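Local coordinates for DUF1573 domain-containing protein (Porphyromonas gingivalis, PDB 2QSV) that is of unknown function, possibly linked to cysteine-type peptidase activity, and here comprises two C-terminal E-set (immunoglobulin-like) domains, the second HYDIN/CFA65/VesB-like, at residues A[123-128]-A[213-218]; A[160-165]-A[196-201]. All blocks are in the same frame, centred on the assembly; numbering follows the deposited sequence. Where two conformers were deposited one is given.

Contact 1: residues A[123-128]-A[213-218]; sequences STYLDM and RIKVKA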
ATOM      1  N   SER A 123       1.610  18.093  11.200  1.00 19.37           N
ATOM      2  CA  SER A 123       0.783  17.457  12.185  1.00 21.44           C
ATOM      3  C   SER A 123       0.513  16.011  11.770  1.00 19.87           C
ATOM      4  O   SER A 123       0.144  15.708  10.630  1.00 17.76           O
ATOM      5  CB  SER A 123      -0.507  18.267  12.303  1.00 22.97           C
ATOM      6  OG  SER A 123      -1.466  17.467  12.988  1.00 29.77           O
ATOM      7  N   THR A 124       0.765  15.093  12.687  1.00 21.18           N
ATOM      8  CA  THR A 124       0.565  13.667  12.379  1.00 21.08           C
ATOM      9  C   THR A 124      -0.634  13.021  13.107  1.00 23.01           C
ATOM     10  O   THR A 124      -0.785  11.807  13.122  1.00 21.48           O
ATOM     11  CB  THR A 124       1.852  12.859  12.551  1.00 21.07           C
ATOM     12  OG1 THR A 124       2.404  13.128  13.840  1.00 18.91           O
ATOM     13  CG2 THR A 124       2.884  13.237  11.437  1.00 20.61           C
ATOM     14  N   TYR A 125      -1.478  13.858  13.690  1.00 25.12           N
ATOM     15  CA  TYR A 125      -2.639  13.410  14.424  1.00 26.77           C
ATOM     16  C   TYR A 125      -3.735  14.416  14.173  1.00 26.88           C
ATOM     17  O   TYR A 125      -3.613  15.581  14.536  1.00 27.93           O
ATOM     18  CB  TYR A 125      -2.316  13.305  15.918  1.00 28.29           C
ATOM     19  CG  TYR A 125      -3.473  12.725  16.757  1.00 31.52           C
ATOM     20  CD1 TYR A 125      -3.610  11.355  16.951  1.00 34.27           C
ATOM     21  CD2 TYR A 125      -4.418  13.565  17.354  1.00 35.08           C
ATOM     22  CE1 TYR A 125      -4.668  10.818  17.746  1.00 34.82           C
ATOM     23  CE2 TYR A 125      -5.479  13.047  18.139  1.00 37.41           C
ATOM     24  CZ  TYR A 125      -5.591  11.676  18.325  1.00 37.52           C
ATOM     25  OH  TYR A 125      -6.637  11.171  19.104  1.00 39.56           O
ATOM     26  N   LEU A 126      -4.797  13.988  13.526  1.00 26.33           N
ATOM     27  CA  LEU A 126      -5.907  14.870  13.270  1.00 27.25           C
ATOM     28  C   LEU A 126      -7.218  14.215  13.743  1.00 27.39           C
ATOM     29  O   LEU A 126      -7.667  13.220  13.169  1.00 26.81           O
ATOM     30  CB  LEU A 126      -6.002  15.206  11.754  1.00 25.46           C
ATOM     31  CG  LEU A 126      -7.259  15.986  11.305  1.00 27.44           C
ATOM     32  CD1 LEU A 126      -7.333  17.392  11.921  1.00 29.29           C
ATOM     33  CD2 LEU A 126      -7.344  16.107   9.768  1.00 27.20           C
ATOM     34  N   ASP A 127      -7.844  14.793  14.763  1.00 29.21           N
ATOM     35  CA  ASP A 127      -9.155  14.293  15.194  1.00 30.47           C
ATOM     36  C   ASP A 127     -10.198  15.241  14.663  1.00 30.36           C
ATOM     37  O   ASP A 127     -10.295  16.383  15.120  1.00 30.03           O
ATOM     38  CB  ASP A 127      -9.230  14.162  16.735  1.00 31.70           C
ATOM     39  CG  ASP A 127     -10.479  13.363  17.221  1.00 34.64           C
ATOM     40  OD1 ASP A 127     -11.496  13.215  16.486  1.00 34.06           O
ATOM     41  OD2 ASP A 127     -10.414  12.877  18.364  1.00 39.42           O
HETATM   42  N   MSE A 128     -10.955  14.800  13.665  1.00 31.31           N
HETATM   43  CA  MSE A 128     -11.972  15.659  13.063  1.00 33.37           C
HETATM   44  C   MSE A 128     -13.287  15.775  13.844  1.00 34.70           C
HETATM   45  O   MSE A 128     -14.187  16.527  13.450  1.00 34.57           O
HETATM   46  CB  MSE A 128     -12.238  15.226  11.642  1.00 33.17           C
HETATM   47  CG  MSE A 128     -10.971  15.290  10.825  1.00 34.65           C
HETATM   48 SE   MSE A 128     -11.302  14.882   9.014  0.60 37.36          SE
HETATM   49  CE  MSE A 128     -12.706  16.086   8.559  1.00 35.50           C
ATOM     50  N   ARG A 213       3.233   8.872   8.648  1.00 18.21           N
ATOM     51  CA  ARG A 213       1.810   8.595   8.720  1.00 17.73           C
ATOM     52  C   ARG A 213       1.087   9.580   9.577  1.00 16.93           C
ATOM     53  O   ARG A 213       1.539   9.955  10.659  1.00 17.99           O
ATOM     54  CB  ARG A 213       1.501   7.156   9.206  1.00 19.38           C
ATOM     55  CG  ARG A 213       1.985   6.103   8.295  1.00 22.47           C
ATOM     56  CD  ARG A 213       1.798   4.798   9.029  1.00 27.12           C
ATOM     57  NE  ARG A 213       2.065   3.607   8.246  1.00 27.55           N
ATOM     58  CZ  ARG A 213       3.191   2.916   8.302  1.00 25.90           C
ATOM     59  NH1 ARG A 213       4.201   3.340   9.013  1.00 26.54           N
ATOM     60  NH2 ARG A 213       3.311   1.826   7.601  1.00 27.67           N
ATOM     61  N   ILE A 214      -0.032  10.026   9.046  1.00 16.55           N
ATOM     62  CA  ILE A 214      -0.909  10.882   9.747  1.00 19.28           C
ATOM     63  C   ILE A 214      -2.122  10.050  10.150  1.00 20.18           C
ATOM     64  O   ILE A 214      -2.793   9.474   9.286  1.00 21.30           O
ATOM     65  CB  ILE A 214      -1.423  12.048   8.826  1.00 18.54           C
ATOM     66  CG1 ILE A 214      -0.245  12.906   8.356  1.00 20.27           C
ATOM     67  CG2 ILE A 214      -2.399  12.948   9.585  1.00 17.75           C
ATOM     68  CD1 ILE A 214      -0.672  13.807   7.200  1.00 20.58           C
ATOM     69  N   LYS A 215      -2.395   9.995  11.445  1.00 21.54           N
ATOM     70  CA  LYS A 215      -3.625   9.356  11.921  0.50 22.06           C
ATOM     71  C   LYS A 215      -4.778  10.339  11.914  1.00 22.06           C
ATOM     72  O   LYS A 215      -4.721  11.385  12.539  1.00 21.62           O
ATOM     73  CB  LYS A 215      -3.457   8.783  13.338  0.50 22.58           C
ATOM     74  CG  LYS A 215      -4.827   8.391  13.991  0.50 24.36           C
ATOM     75  CD  LYS A 215      -5.513   7.209  13.261  0.50 24.59           C
ATOM     76  CE  LYS A 215      -4.698   5.924  13.374  0.50 26.16           C
ATOM     77  NZ  LYS A 215      -4.819   5.027  12.217  0.50 27.77           N
ATOM     78  N   VAL A 216      -5.813  10.005  11.169  1.00 22.00           N
ATOM     79  CA  VAL A 216      -7.024  10.774  11.098  1.00 23.45           C
ATOM     80  C   VAL A 216      -8.178  10.020  11.816  1.00 25.25           C
ATOM     81  O   VAL A 216      -8.435   8.834  11.550  1.00 25.84           O
ATOM     82  CB  VAL A 216      -7.405  11.047   9.629  1.00 23.42           C
ATOM     83  CG1 VAL A 216      -8.685  11.914   9.517  1.00 23.85           C
ATOM     84  CG2 VAL A 216      -6.225  11.735   8.869  1.00 23.06           C
ATOM     85  N   LYS A 217      -8.843  10.717  12.719  1.00 26.83           N
ATOM     86  CA  LYS A 217     -10.042  10.239  13.410  1.00 28.78           C
ATOM     87  C   LYS A 217     -11.269  11.062  13.070  1.00 30.10           C
ATOM     88  O   LYS A 217     -11.194  12.290  12.877  1.00 29.38           O
ATOM     89  CB  LYS A 217      -9.829  10.270  14.909  1.00 29.40           C
ATOM     90  CG  LYS A 217      -8.891   9.218  15.380  1.00 31.60           C
ATOM     91  CD  LYS A 217      -8.654   9.390  16.891  1.00 35.47           C
ATOM     92  CE  LYS A 217      -7.668   8.339  17.344  1.00 37.40           C
ATOM     93  NZ  LYS A 217      -7.426   8.516  18.804  1.00 39.84           N
ATOM     94  N   ALA A 218     -12.401  10.366  12.970  1.00 31.34           N
ATOM     95  CA  ALA A 218     -13.684  10.972  12.677  1.00 34.09           C
ATOM     96  C   ALA A 218     -14.801  10.067  13.242  1.00 36.62           C
ATOM     97  O   ALA A 218     -14.641   8.850  13.303  1.00 36.90           O
ATOM     98  CB  ALA A 218     -13.844  11.166  11.170  1.00 33.27           C
TER
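The phenol end of Tyr125 overlaps the tip of the Lys217 side chain, the two chains meeting at an oblique angle. Lys217 NZ approaches at the ring edge, near the ring plane, and donates a 2.8 Å hydrogen bond to Tyr125 OH. Tyr125 CG stands anti to the backbone N (chi1 -175°), beside the carbonyl carbon; Lys217, extended beyond CG, brings its CE to 3.5 Å from Tyr125 OH. Nearer the backbone, Lys217 CB packs 3.7 Å from Asp127 OD1. That oxygen also accepts a hydrogen bond from Gly129 N, whereas Asp127 OD2 and Lys217 NZ stay too far apart for an ion pair. Lys215 lies on this same face, and in the conformer given its NZ forms a salt bridge with Asp199.

The backbones run parallel, their N-to-C directions 11° apart. Strand 125-130, an outermost strand of the five-stranded sheet, here pairs with the domain's last strand, 211-219, as A' does with G in immunoglobulin folds. The ladder starts with Lys215 N to Thr124 O (2.9 Å), where the donor stands 48° out of the carbonyl plane. It straightens at Leu126 N to Lys215 O (2.8 Å), continues with Lys217 N to Leu126 O, and then returns from Met128 N to Lys217 O.

The opposite face, built from Leu126 and Val216, turns into the sandwich. Leu126 CD2 lies 4.4 Å from Val216 CG1, and the SE of Met128, a selenomethionine, comes within 4.0 Å of that same methyl. Leu126 also touches Ala138 and Met128 touches Val183, both on the facing sheet.

Contact 2: residues A[160-165]-A[196-201]; sequences PALTAV and IAADIS. With NA (sodium ion), chain C; SO4 (sulfate ion), chain B.
The interior of the C-terminal Ig-like beta-sandwich brings Leu162 and Ala164, on an outermost strand of the four-stranded sheet, against Ala198 and Ile200 of the five-stranded sheet. The strand axes come no closer than 8.4 Å and cross at -22°, a separation too wide for backbone pairing, so side chains alone bridge the gap. Leu162 supplies one methyl: CD2 lies 3.7 Å from Ala198 CB and 4.0 Å from Ile200 CG1. The Leu162 and Ile200 side chains cross at about a right angle. Two residues further along the strand, Ala164 CB sits against CG1, CG2 and CD1 of Ile200, nearest CD1 at 3.8 Å, and so shares CG1 with Leu162. Ile181 touches both Leu162 and Ile200, and Val155 and Thr157 also pack on Ile200.

While its side chain points inward, Leu162 offers its carbonyl to a sodium ion: Leu162 O is 2.8 Å from the metal. Thr157 OG1, Asn159 O and three waters complete the coordination, so the ion links the end of strand 150-157 to the start of strand 162-166.

On strand 195-204, Asp199 N donates a 2.8 Å hydrogen bond to O1 of a sulfate, probably from the crystallisation liquor, with 151° at the hydrogen. Sulfate O3 also lies 3.7 Å from Ala198 CB. CB of Asp199 is directed away from strand 162-166, and its OD1 makes a salt bridge with Lys215 NZ. Alternate residues directed inward from facing sheets, at small crossing angles, are typical of the aligned beta-sandwich of Ig-like domains.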
ATOM      1  N   PRO A 160     -11.806   3.799   2.475  1.00 25.95           N
ATOM      2  CA  PRO A 160     -12.630   4.341   1.418  1.00 25.85           C
ATOM      3  C   PRO A 160     -13.387   5.620   1.789  1.00 24.89           C
ATOM      4  O   PRO A 160     -13.900   6.275   0.901  1.00 24.95           O
ATOM      5  CB  PRO A 160     -13.632   3.188   1.118  1.00 26.39           C
ATOM      6  CG  PRO A 160     -13.758   2.485   2.405  1.00 25.59           C
ATOM      7  CD  PRO A 160     -12.349   2.485   2.951  1.00 26.15           C
ATOM      8  N   ALA A 161     -13.481   5.955   3.067  1.00 25.11           N
ATOM      9  CA  ALA A 161     -14.131   7.204   3.480  1.00 25.69           C
ATOM     10  C   ALA A 161     -13.145   8.402   3.494  1.00 25.93           C
ATOM     11  O   ALA A 161     -13.563   9.538   3.674  1.00 26.75           O
ATOM     12  CB  ALA A 161     -14.752   7.050   4.861  1.00 25.93           C
ATOM     13  N   LEU A 162     -11.857   8.122   3.316  1.00 25.03           N
ATOM     14  CA  LEU A 162     -10.772   9.109   3.516  1.00 25.04           C
ATOM     15  C   LEU A 162      -9.996   9.357   2.224  1.00 24.52           C
ATOM     16  O   LEU A 162      -9.511   8.404   1.605  1.00 23.99           O
ATOM     17  CB  LEU A 162      -9.801   8.614   4.591  1.00 23.63           C
ATOM     18  CG  LEU A 162      -8.524   9.447   4.905  1.00 25.08           C
ATOM     19  CD1 LEU A 162      -8.790  10.847   5.461  1.00 19.58           C
ATOM     20  CD2 LEU A 162      -7.643   8.691   5.874  1.00 21.26           C
ATOM     21  N   THR A 163      -9.883  10.626   1.827  1.00 24.24           N
ATOM     22  CA  THR A 163      -8.987  11.009   0.730  1.00 25.68           C
ATOM     23  C   THR A 163      -8.014  12.108   1.156  1.00 23.62           C
ATOM     24  O   THR A 163      -8.294  12.842   2.084  1.00 22.66           O
ATOM     25  CB  THR A 163      -9.739  11.480  -0.537  1.00 27.16           C
ATOM     26  OG1 THR A 163     -10.592  12.578  -0.205  1.00 30.23           O
ATOM     27  CG2 THR A 163     -10.568  10.334  -1.140  1.00 28.88           C
ATOM     28  N   ALA A 164      -6.837  12.149   0.526  1.00 23.78           N
ATOM     29  CA  ALA A 164      -5.808  13.161   0.862  1.00 23.58           C
ATOM     30  C   ALA A 164      -4.965  13.438  -0.356  1.00 23.80           C
ATOM     31  O   ALA A 164      -4.321  12.524  -0.890  1.00 24.16           O
ATOM     32  CB  ALA A 164      -4.933  12.705   2.051  1.00 23.36           C
ATOM     33  N   VAL A 165      -4.968  14.715  -0.790  1.00 23.46           N
ATOM     34  CA  VAL A 165      -4.241  15.154  -1.975  1.00 22.24           C
ATOM     35  C   VAL A 165      -3.400  16.407  -1.651  1.00 21.00           C
ATOM     36  O   VAL A 165      -3.942  17.388  -1.187  1.00 18.45           O
ATOM     37  CB  VAL A 165      -5.208  15.504  -3.115  1.00 23.03           C
ATOM     38  CG1 VAL A 165      -4.401  15.710  -4.458  1.00 23.44           C
ATOM     39  CG2 VAL A 165      -6.267  14.403  -3.278  1.00 23.84           C
ATOM     40  N   ILE A 196     -14.013   6.196  12.376  1.00 38.40           N
ATOM     41  CA  ILE A 196     -12.828   5.696  11.691  1.00 35.95           C
ATOM     42  C   ILE A 196     -11.574   6.135  12.403  1.00 34.66           C
ATOM     43  O   ILE A 196     -11.563   7.129  13.107  1.00 33.81           O
ATOM     44  CB  ILE A 196     -12.754   6.117  10.201  1.00 36.89           C
ATOM     45  CG1 ILE A 196     -12.853   7.641  10.028  1.00 35.72           C
ATOM     46  CG2 ILE A 196     -13.770   5.376   9.364  1.00 34.46           C
ATOM     47  CD1 ILE A 196     -12.368   8.122   8.677  1.00 40.18           C
ATOM     48  N   ALA A 197     -10.513   5.367  12.220  1.00 33.83           N
ATOM     49  CA  ALA A 197      -9.216   5.748  12.666  1.00 33.22           C
ATOM     50  C   ALA A 197      -8.312   5.240  11.533  1.00 33.00           C
ATOM     51  O   ALA A 197      -8.085   4.032  11.394  1.00 33.74           O
ATOM     52  CB  ALA A 197      -8.898   5.101  14.015  1.00 34.14           C
ATOM     53  N   ALA A 198      -7.885   6.145  10.658  1.00 29.66           N
ATOM     54  CA  ALA A 198      -7.263   5.721   9.414  1.00 27.51           C
ATOM     55  C   ALA A 198      -5.952   6.510   9.172  1.00 26.16           C
ATOM     56  O   ALA A 198      -5.823   7.673   9.628  1.00 25.55           O
ATOM     57  CB  ALA A 198      -8.246   5.907   8.294  1.00 28.05           C
ATOM     58  N   ASP A 199      -4.980   5.874   8.540  1.00 23.30           N
ATOM     59  CA  ASP A 199      -3.710   6.510   8.235  1.00 22.55           C
ATOM     60  C   ASP A 199      -3.653   7.136   6.846  1.00 21.61           C
ATOM     61  O   ASP A 199      -4.074   6.532   5.860  1.00 19.45           O
ATOM     62  CB  ASP A 199      -2.535   5.535   8.334  1.00 22.05           C
ATOM     63  CG  ASP A 199      -2.291   5.047   9.755  1.00 27.04           C
ATOM     64  OD1 ASP A 199      -2.449   5.842  10.720  1.00 28.09           O
ATOM     65  OD2 ASP A 199      -1.969   3.839   9.892  1.00 32.25           O
ATOM     66  N   ILE A 200      -3.100   8.351   6.789  1.00 20.52           N
ATOM     67  CA  ILE A 200      -2.571   8.841   5.527  1.00 18.78           C
ATOM     68  C   ILE A 200      -1.083   8.479   5.477  1.00 17.15           C
ATOM     69  O   ILE A 200      -0.363   8.847   6.351  1.00 16.74           O
ATOM     70  CB  ILE A 200      -2.730  10.396   5.359  1.00 18.48           C
ATOM     71  CG1 ILE A 200      -4.216  10.776   5.398  1.00 19.67           C
ATOM     72  CG2 ILE A 200      -2.110  10.781   4.016  1.00 14.81           C
ATOM     73  CD1 ILE A 200      -4.513  12.309   5.788  1.00 17.78           C
ATOM     74  N   SER A 201      -0.645   7.769   4.449  1.00 17.30           N
ATOM     75  CA  SER A 201       0.751   7.378   4.340  1.00 19.16           C
ATOM     76  C   SER A 201       1.465   8.218   3.283  1.00 19.20           C
ATOM     77  O   SER A 201       0.969   8.362   2.136  1.00 21.48           O
ATOM     78  CB  SER A 201       0.881   5.896   3.975  1.00 18.44           C
ATOM     79  OG  SER A 201       0.310   5.090   5.001  1.00 21.78           O
TER
HETATM   80 NA    NA C 222      -9.151   5.968   0.235  1.00 42.37          NA
HETATM   81  S   SO4 B 221      -5.696   2.369   7.464  1.00 60.51           S
HETATM   82  O1  SO4 B 221      -5.404   3.112   8.688  1.00 58.82           O
HETATM   83  O2  SO4 B 221      -5.756   0.915   7.729  1.00 62.05           O
HETATM   84  O3  SO4 B 221      -6.960   2.778   6.855  1.00 56.07           O
HETATM   85  O4  SO4 B 221      -4.575   2.572   6.557  1.00 62.39           O
HETATM   86  O   HOH W   1     -10.397   7.077  -1.020  1.00 54.13           O
HETATM   87  O   HOH W   2      -7.786   7.065  -1.670  1.00 54.91           O
HETATM   88  O   HOH W   3      -9.121   3.657  -0.797  1.00 63.42           O

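Contacts 1 and 2 lie in the same C-terminal Ig-like domain, their centres 9 Å apart. Contact 2 is nested along the chain inside the loop closed by contact 1: 123-128 comes first, then 160-165, 196-201 and finally 213-218. Strands 195-204 and 211-219 follow each other and pair antiparallel, giving probable hydrogen bonds from Ile200 N to Ile214 O and from Val216 N to Ala198 O, both 2.8 Å. Val216 CG2 also packs 3.6 Å from Ile200 CD1. Contact 1 is lateral pairing within the five-stranded sheet, whereas contact 2 packs that sheet on the four-stranded one; the two are joined through these adjacent strands.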